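Local coordinates for Beta/alpha-amylase (PDB 3VOC), which hydrolyses alpha-1,4-glucosidic linkages of starch, this chain being the secreted precursor's family 14 beta-amylase domain, which releases maltose from non-reducing chain ends, at residues T196-N199 and D200-S204. Residues are numbered along the deposited sequence; the frame is centred on the assembly and turned at random.
Sequences TAMN and DKYGS
The last two turns of helix 188-202, from Thr-196, are held by successive i to i+4 backbone bonds: Asp-200 N gives a nearly straight one to Thr-196 O (2.8 Å), Lys-201 N and Tyr-202 N reach the carbonyls of Ala-197 and Met-198, and Gly-203 N, just beyond the helix, closes the series with a weak, bent bond to Asn-199 O (N-H...O 129°). Gly-203 leaves the helix with a positive phi, a conformation readily open to glycine because it has no CB.

On the side facing helices 205-212 and 240-268, Met-198 and Tyr-202 run alongside each other and point the same way. The methionine chain bends at chi2 and again at chi3, bringing SD to 4.1 Å from Tyr-202 CE2; the sulfur lies at the ring edge, 76° off its normal, a Met-aromatic contact. One face of the same ring carries Lys-201 CG, 3.9 Å above its centre. The extended lysine chain and the tyrosine hydroxyl converge on Asp-244 of helix 240-268, as a salt bridge from Lys-201 NZ and a hydrogen bond from Tyr-202 OH. Met-198 itself is buried against Ile-208 and Trp-212 of the following helix.

Elsewhere on the turn, a water links the side chains of neighbours, accepting from Asn-199 ND2 (3.0 Å) and donating to Asp-200 OD1. Asn-199 swings its amide toward the chain beyond the helix because its chi1 of -159° sets CG away from the backbone N, and OD1 comes to 3.3 Å from Ser-204 CA. Ser-204 OG in turn caps Lys-207 N. The positive-phi glycine ending one helix and the adjacent serine N-cap of the next form the short connection between helices 188-202 and 205-212, at the periphery of the TIM-barrel domain.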
loop_
_atom_site.group_PDB
_atom_site.type_symbol
_atom_site.label_atom_id
_atom_site.label_comp_id
_atom_site.label_asym_id
_atom_site.label_seq_id
_atom_site.Cartn_x
_atom_site.Cartn_y
_atom_site.Cartn_z
ATOM N N THR A 196 11.241 -18.279 -16.087
ATOM C CA THR A 196 10.716 -19.518 -15.513
ATOM C C THR A 196 9.188 -19.566 -15.627
ATOM O O THR A 196 8.614 -20.598 -16.011
ATOM C CB THR A 196 11.179 -19.699 -14.050
ATOM O OG1 THR A 196 12.599 -19.613 -13.999
ATOM C CG2 THR A 196 10.765 -21.057 -13.498
ATOM N N ALA A 197 8.532 -18.453 -15.317
ATOM C CA ALA A 197 7.076 -18.378 -15.449
ATOM C C ALA A 197 6.620 -18.660 -16.890
ATOM O O ALA A 197 5.600 -19.342 -17.105
ATOM C CB ALA A 197 6.563 -17.017 -14.984
ATOM N N MET A 198 7.357 -18.162 -17.881
ATOM C CA MET A 198 6.951 -18.407 -19.270
ATOM C C MET A 198 7.262 -19.826 -19.744
ATOM O O MET A 198 6.493 -20.425 -20.511
ATOM C CB MET A 198 7.561 -17.371 -20.211
ATOM C CG MET A 198 7.061 -15.939 -19.937
ATOM S SD MET A 198 5.268 -15.755 -20.055
ATOM C CE MET A 198 4.795 -15.799 -18.303
ATOM N N ASN A 199 8.399 -20.350 -19.309
ATOM C CA ASN A 199 8.724 -21.765 -19.552
ATOM C C ASN A 199 7.692 -22.723 -18.932
ATOM O O ASN A 199 7.250 -23.675 -19.586
ATOM C CB ASN A 199 10.119 -22.100 -19.045
ATOM C CG ASN A 199 10.692 -23.355 -19.706
ATOM O OD1 ASN A 199 10.831 -23.424 -20.931
ATOM N ND2 ASN A 199 11.034 -24.346 -18.891
ATOM N N ASP A 200 7.303 -22.455 -17.691
ATOM C CA ASP A 200 6.225 -23.206 -17.034
ATOM C C ASP A 200 4.889 -23.072 -17.740
ATOM O O ASP A 200 4.143 -24.050 -17.851
ATOM C CB ASP A 200 6.071 -22.782 -15.568
ATOM C CG ASP A 200 7.225 -23.240 -14.712
ATOM O OD1 ASP A 200 8.032 -24.061 -15.200
ATOM O OD2 ASP A 200 7.334 -22.776 -13.556
ATOM N N LYS A 201 4.575 -21.869 -18.217
ATOM C CA LYS A 201 3.289 -21.665 -18.881
ATOM C C LYS A 201 3.241 -22.376 -20.247
ATOM O O LYS A 201 2.317 -23.140 -20.523
ATOM C CB LYS A 201 2.970 -20.176 -19.033
ATOM C CG LYS A 201 1.657 -19.902 -19.757
ATOM C CD LYS A 201 1.287 -18.421 -19.792
ATOM C CE LYS A 201 -0.063 -18.214 -20.463
ATOM N NZ LYS A 201 -0.496 -16.788 -20.385
ATOM N N TYR A 202 4.236 -22.118 -21.097
ATOM C CA TYR A 202 4.177 -22.620 -22.471
ATOM C C TYR A 202 4.889 -23.944 -22.678
ATOM O O TYR A 202 4.522 -24.697 -23.585
ATOM C CB TYR A 202 4.671 -21.564 -23.450
ATOM C CG TYR A 202 3.763 -20.371 -23.448
ATOM C CD1 TYR A 202 2.459 -20.470 -23.945
ATOM C CD2 TYR A 202 4.188 -19.141 -22.927
ATOM C CE1 TYR A 202 1.606 -19.389 -23.933
ATOM C CE2 TYR A 202 3.337 -18.042 -22.916
ATOM C CZ TYR A 202 2.049 -18.178 -23.418
ATOM O OH TYR A 202 1.205 -17.102 -23.433
ATOM N N GLY A 203 5.893 -24.220 -21.835
ATOM C CA GLY A 203 6.544 -25.525 -21.790
ATOM C C GLY A 203 7.952 -25.598 -22.351
ATOM O O GLY A 203 8.690 -26.498 -22.009
ATOM N N SER A 204 8.331 -24.658 -23.216
ATOM C CA SER A 204 9.672 -24.669 -23.803
ATOM C C SER A 204 9.905 -23.345 -24.489
ATOM O O SER A 204 8.973 -22.598 -24.717
ATOM C CB SER A 204 9.817 -25.798 -24.828
ATOM O OG SER A 204 8.947 -25.567 -25.929
HETATM O O HOH W 1 10.575 -24.000 -15.993
#